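Local atomic coordinates of transcription inhibitor protein Gfh1 (Thermus thermophilus, PDB entry 2F23), a protein that inhibits all catalytic activities of RNA polymerase by partially occluding its substrate-binding site and preventing NTP binding. Residues A[13-18]-A[66-71]; A[140-143]-A[148-151]. One frame throughout, in Å; residues are numbered along the deposited sequence.

Contact 1. Residues A[13-18]-A[66-71]; sequences ERLMQQ and EDILSR
The helical segments 13-18 and 66-71 approach to 10.2 Å between axes and run roughly antiparallel, at 140° between their N-to-C directions, the closest CA atoms being those of Met16 and Leu69, 7.3 Å apart. Contact is purely apolar, and Leu69 makes most of it by straddling the backbone step from Leu15 to Met16. Leu69 CD2 rests on Leu15 CB at 3.7 Å; Leu69 CD1 meets Met16 CE at 3.6 Å. Met16 CE gets there because CG lies anti to the backbone N and the chain then bends at chi2 (60°) and chi3 (58°). Leu15 lies at about a right angle to Ile68, its CD1 4.0 Å from Ile68 CG2. With an alanine at Leu69, Leu15 CB and the Met16 methyl would probably lose their apolar partners and a gap would open between the helices. The antiparallel pair lies in the predicted N-terminal coiled coil of this GreA/GreB-family protein. Earlier in helix 46-71, Leu65 also packs on Leu15, while Tyr12 and Leu19 of helix 9-37 flank Leu69. Strand 5-7 adds Leu7 against Leu15 and Val5 against Ile68, and Val137 of strand 137-142 reaches Leu15, seating the helical pair on strands.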
loop_
_atom_site.group_PDB
_atom_site.type_symbol
_atom_site.label_atom_id
_atom_site.label_comp_id
_atom_site.label_asym_id
_atom_site.label_seq_id
_atom_site.Cartn_x
_atom_site.Cartn_y
_atom_site.Cartn_z
ATOM N N GLU A 13 -9.563 -6.880 4.576
ATOM C CA GLU A 13 -9.057 -7.249 5.897
ATOM C C GLU A 13 -7.696 -6.620 6.169
ATOM O O GLU A 13 -7.464 -6.046 7.234
ATOM C CB GLU A 13 -8.929 -8.772 6.021
ATOM C CG GLU A 13 -8.364 -9.226 7.373
ATOM C CD GLU A 13 -8.255 -10.735 7.493
ATOM O OE1 GLU A 13 -9.174 -11.434 7.019
ATOM O OE2 GLU A 13 -7.262 -11.219 8.073
ATOM N N ARG A 14 -6.788 -6.736 5.209
ATOM C CA ARG A 14 -5.457 -6.178 5.390
ATOM C C ARG A 14 -5.492 -4.671 5.606
ATOM O O ARG A 14 -4.854 -4.164 6.524
ATOM C CB ARG A 14 -4.568 -6.501 4.191
ATOM C CG ARG A 14 -4.381 -7.986 3.946
ATOM C CD ARG A 14 -3.303 -8.260 2.903
ATOM N NE ARG A 14 -1.960 -8.293 3.478
ATOM C CZ ARG A 14 -1.295 -7.229 3.916
ATOM N NH1 ARG A 14 -1.838 -6.023 3.850
ATOM N NH2 ARG A 14 -0.078 -7.372 4.423
ATOM N N LEU A 15 -6.233 -3.959 4.761
ATOM C CA LEU A 15 -6.313 -2.513 4.892
ATOM C C LEU A 15 -6.993 -2.067 6.182
ATOM O O LEU A 15 -6.594 -1.065 6.774
ATOM C CB LEU A 15 -7.025 -1.910 3.677
ATOM C CG LEU A 15 -6.242 -2.047 2.368
ATOM C CD1 LEU A 15 -7.044 -1.433 1.236
ATOM C CD2 LEU A 15 -4.888 -1.358 2.496
ATOM N N MET A 16 -8.021 -2.791 6.618
ATOM C CA MET A 16 -8.700 -2.419 7.858
ATOM C C MET A 16 -7.756 -2.617 9.033
ATOM O O MET A 16 -7.725 -1.803 9.959
ATOM C CB MET A 16 -9.968 -3.248 8.077
ATOM C CG MET A 16 -10.724 -2.896 9.367
ATOM S SD MET A 16 -11.285 -1.156 9.456
ATOM C CE MET A 16 -12.274 -1.130 8.002
ATOM N N GLN A 17 -6.992 -3.705 9.000
ATOM C CA GLN A 17 -6.034 -3.973 10.069
ATOM C C GLN A 17 -4.992 -2.863 10.061
ATOM O O GLN A 17 -4.585 -2.380 11.115
ATOM C CB GLN A 17 -5.351 -5.329 9.865
ATOM C CG GLN A 17 -6.317 -6.505 9.888
ATOM C CD GLN A 17 -5.651 -7.829 9.570
ATOM O OE1 GLN A 17 -4.803 -7.914 8.684
ATOM N NE2 GLN A 17 -6.048 -8.877 10.282
ATOM N N GLN A 18 -4.565 -2.456 8.870
ATOM C CA GLN A 18 -3.579 -1.389 8.766
ATOM C C GLN A 18 -4.157 -0.097 9.330
ATOM O O GLN A 18 -3.460 0.660 10.010
ATOM C CB GLN A 18 -3.163 -1.173 7.313
ATOM C CG GLN A 18 -2.054 -0.144 7.167
ATOM C CD GLN A 18 -1.650 0.085 5.728
ATOM O OE1 GLN A 18 -0.673 0.782 5.451
ATOM N NE2 GLN A 18 -2.401 -0.498 4.801
ATOM N N GLU A 66 -9.262 5.306 4.924
ATOM C CA GLU A 66 -10.698 5.438 5.128
ATOM C C GLU A 66 -11.407 5.655 3.801
ATOM O O GLU A 66 -12.511 5.155 3.596
ATOM C CB GLU A 66 -10.993 6.595 6.084
ATOM C CG GLU A 66 -10.677 6.259 7.533
ATOM C CD GLU A 66 -10.843 7.437 8.473
ATOM O OE1 GLU A 66 -10.923 7.199 9.693
ATOM O OE2 GLU A 66 -10.881 8.593 8.002
ATOM N N ASP A 67 -10.766 6.393 2.901
ATOM C CA ASP A 67 -11.348 6.664 1.592
ATOM C C ASP A 67 -11.522 5.369 0.808
ATOM O O ASP A 67 -12.604 5.079 0.294
ATOM C CB ASP A 67 -10.453 7.614 0.792
ATOM C CG ASP A 67 -11.015 7.918 -0.583
ATOM O OD1 ASP A 67 -10.254 7.840 -1.570
ATOM O OD2 ASP A 67 -12.219 8.238 -0.675
ATOM N N ILE A 68 -10.448 4.592 0.722
ATOM C CA ILE A 68 -10.479 3.334 -0.011
ATOM C C ILE A 68 -11.434 2.320 0.601
ATOM O O ILE A 68 -12.242 1.717 -0.099
ATOM C CB ILE A 68 -9.075 2.720 -0.090
ATOM C CG1 ILE A 68 -8.144 3.700 -0.805
ATOM C CG2 ILE A 68 -9.124 1.373 -0.810
ATOM C CD1 ILE A 68 -6.748 3.213 -0.945
ATOM N N LEU A 69 -11.346 2.138 1.912
ATOM C CA LEU A 69 -12.201 1.181 2.596
ATOM C C LEU A 69 -13.685 1.523 2.537
ATOM O O LEU A 69 -14.526 0.636 2.378
ATOM C CB LEU A 69 -11.755 1.040 4.053
ATOM C CG LEU A 69 -10.463 0.242 4.260
ATOM C CD1 LEU A 69 -10.001 0.399 5.699
ATOM C CD2 LEU A 69 -10.698 -1.235 3.930
ATOM N N SER A 70 -14.007 2.805 2.649
ATOM C CA SER A 70 -15.399 3.232 2.629
ATOM C C SER A 70 -16.051 3.118 1.254
ATOM O O SER A 70 -17.272 2.977 1.155
ATOM C CB SER A 70 -15.515 4.677 3.130
ATOM O OG SER A 70 -14.905 5.583 2.229
ATOM N N ARG A 71 -15.244 3.162 0.197
ATOM C CA ARG A 71 -15.780 3.087 -1.157
ATOM C C ARG A 71 -15.591 1.732 -1.817
ATOM O O ARG A 71 -16.058 1.504 -2.934
ATOM C CB ARG A 71 -15.138 4.164 -2.031
ATOM C CG ARG A 71 -15.403 5.573 -1.525
ATOM C CD ARG A 71 -14.975 6.648 -2.513
ATOM N NE ARG A 71 -13.538 6.653 -2.768
ATOM C CZ ARG A 71 -12.955 6.038 -3.791
ATOM N NH1 ARG A 71 -13.686 5.362 -4.667
ATOM N NH2 ARG A 71 -11.638 6.098 -3.939
#

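Contact 2. Residues A[140-143]-A[148-151]; sequences LDTP and EFRV
Leu140 and Thr142 each bring one methyl to the ring of Phe149, which carries the cross-strand contact between 140-143 and 148-151. Leu140 CD1 stands 4.0 Å from Phe149 CD1, and Thr142 CG2 stands 4.0 Å from Phe149 CE1, so the two methyls bear on adjacent carbons of one side of the ring. Both lie on the same side of the ring plane and come in obliquely, the leucine methyl more steeply than the threonine methyl. The leucine side chain is turned at about a right angle to that of the phenylalanine, whereas the threonine is inclined to it. Phe149 places CG opposite the carbonyl carbon (chi1 -68°), which directs the ring toward the other strand; with the ring plane nearly perpendicular to the CA-CB-CG plane (chi2 96°), its CD1-CE1 side is turned to the two methyls.

Thr142 divides its branches between two tasks. With chi1 at 73°, CG2 faces the ring while OG1 bonds to the backbone at Lys144 N and Gly145 O. The bond to Lys144 N, two residues on, makes an ST turn where the chain reverses. Register comes from the backbone: Leu140 pairs with Arg147 and Phe149 with Leu138, so Phe149 meets Leu140 diagonally and reaches Thr142, two residues further on, through the length of its ring. The nearest CA pair is Leu140 and Glu148, at 6.1 Å.

Beyond the hairpin, Leu140 packs against Met125, Ala128 and Leu129 of helix 124-129, while Leu91 of strand 88-92 backs both Leu140 and Phe149. The edge strand 137-142 runs antiparallel to strand 145-155. This is the terminal beta hairpin of the FKBP-like C-terminal domain of the GreA/GreB family, and it contributes to the core of that domain.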
loop_
_atom_site.group_PDB
_atom_site.type_symbol
_atom_site.label_atom_id
_atom_site.label_comp_id
_atom_site.label_asym_id
_atom_site.label_seq_id
_atom_site.Cartn_x
_atom_site.Cartn_y
_atom_site.Cartn_z
ATOM N N LEU A 140 5.003 -5.277 -1.537
ATOM C CA LEU A 140 5.998 -5.731 -2.500
ATOM C C LEU A 140 7.359 -5.074 -2.361
ATOM O O LEU A 140 7.463 -3.888 -2.049
ATOM C CB LEU A 140 5.480 -5.509 -3.923
ATOM C CG LEU A 140 4.127 -6.148 -4.252
ATOM C CD1 LEU A 140 3.687 -5.728 -5.643
ATOM C CD2 LEU A 140 4.233 -7.665 -4.154
ATOM N N ASP A 141 8.396 -5.867 -2.608
ATOM C CA ASP A 141 9.773 -5.405 -2.538
ATOM C C ASP A 141 10.168 -4.926 -3.930
ATOM O O ASP A 141 10.637 -5.706 -4.761
ATOM C CB ASP A 141 10.684 -6.552 -2.094
ATOM C CG ASP A 141 10.321 -7.083 -0.716
ATOM O OD1 ASP A 141 10.435 -6.318 0.264
ATOM O OD2 ASP A 141 9.924 -8.261 -0.611
ATOM N N THR A 142 9.965 -3.637 -4.179
ATOM C CA THR A 142 10.274 -3.046 -5.474
ATOM C C THR A 142 11.678 -2.454 -5.475
ATOM O O THR A 142 12.334 -2.401 -4.438
ATOM C CB THR A 142 9.279 -1.920 -5.810
ATOM O OG1 THR A 142 9.568 -0.773 -5.001
ATOM C CG2 THR A 142 7.854 -2.373 -5.533
ATOM N N PRO A 143 12.160 -2.003 -6.644
ATOM C CA PRO A 143 13.504 -1.420 -6.699
ATOM C C PRO A 143 13.589 -0.108 -5.917
ATOM O O PRO A 143 14.680 0.400 -5.651
ATOM C CB PRO A 143 13.738 -1.233 -8.198
ATOM C CG PRO A 143 12.349 -1.038 -8.739
ATOM C CD PRO A 143 11.570 -2.088 -7.992
ATOM N N GLU A 148 3.144 -0.917 -0.526
ATOM C CA GLU A 148 1.893 -1.664 -0.514
ATOM C C GLU A 148 1.089 -1.318 -1.764
ATOM O O GLU A 148 0.948 -0.147 -2.111
ATOM C CB GLU A 148 1.092 -1.324 0.747
ATOM C CG GLU A 148 -0.317 -1.889 0.774
ATOM C CD GLU A 148 -1.003 -1.699 2.118
ATOM O OE1 GLU A 148 -0.945 -2.619 2.960
ATOM O OE2 GLU A 148 -1.593 -0.624 2.333
ATOM N N PHE A 149 0.576 -2.340 -2.444
ATOM C CA PHE A 149 -0.206 -2.132 -3.659
ATOM C C PHE A 149 -1.475 -2.956 -3.705
ATOM O O PHE A 149 -1.517 -4.084 -3.223
ATOM C CB PHE A 149 0.597 -2.503 -4.910
ATOM C CG PHE A 149 1.753 -1.597 -5.192
ATOM C CD1 PHE A 149 3.033 -1.930 -4.758
ATOM C CD2 PHE A 149 1.568 -0.419 -5.904
ATOM C CE1 PHE A 149 4.114 -1.099 -5.032
ATOM C CE2 PHE A 149 2.645 0.420 -6.183
ATOM C CZ PHE A 149 3.919 0.077 -5.745
ATOM N N ARG A 150 -2.505 -2.382 -4.310
ATOM C CA ARG A 150 -3.773 -3.074 -4.497
ATOM C C ARG A 150 -3.750 -3.510 -5.955
ATOM O O ARG A 150 -3.336 -2.741 -6.823
ATOM C CB ARG A 150 -4.945 -2.120 -4.263
ATOM C CG ARG A 150 -6.313 -2.712 -4.565
ATOM C CD ARG A 150 -7.410 -1.754 -4.128
ATOM N NE ARG A 150 -7.349 -0.494 -4.858
ATOM C CZ ARG A 150 -7.972 -0.266 -6.010
ATOM N NH1 ARG A 150 -8.709 -1.216 -6.568
ATOM N NH2 ARG A 150 -7.857 0.914 -6.603
ATOM N N VAL A 151 -4.160 -4.745 -6.222
ATOM C CA VAL A 151 -4.197 -5.250 -7.592
ATOM C C VAL A 151 -5.452 -4.692 -8.250
ATOM O O VAL A 151 -6.565 -4.984 -7.827
ATOM C CB VAL A 151 -4.246 -6.792 -7.617
ATOM C CG1 VAL A 151 -4.299 -7.290 -9.054
ATOM C CG2 VAL A 151 -3.023 -7.354 -6.904
#

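In the fold
From the N terminus the chain passes through strand 5-7 into helix 9-37, turns, and returns along helix 46-71; contact 1 closes this long excursion at the base of the helical pair, its segments being 48 residues apart at the nearest ends. Contact 2 comes later and closes only the short turn of the C-terminal hairpin. The loops follow in series, neither enclosing nor crossing the other, and their centres lie about 17 Å apart. They nevertheless meet across the two family regions: Gln18 NE2 approaches Glu148 OE2 to 2.6 Å, a probable hydrogen bond, and Leu15 CD2 packs 3.4 Å from Glu148 OE2. The helical base is thereby joined to the C-terminal sheet.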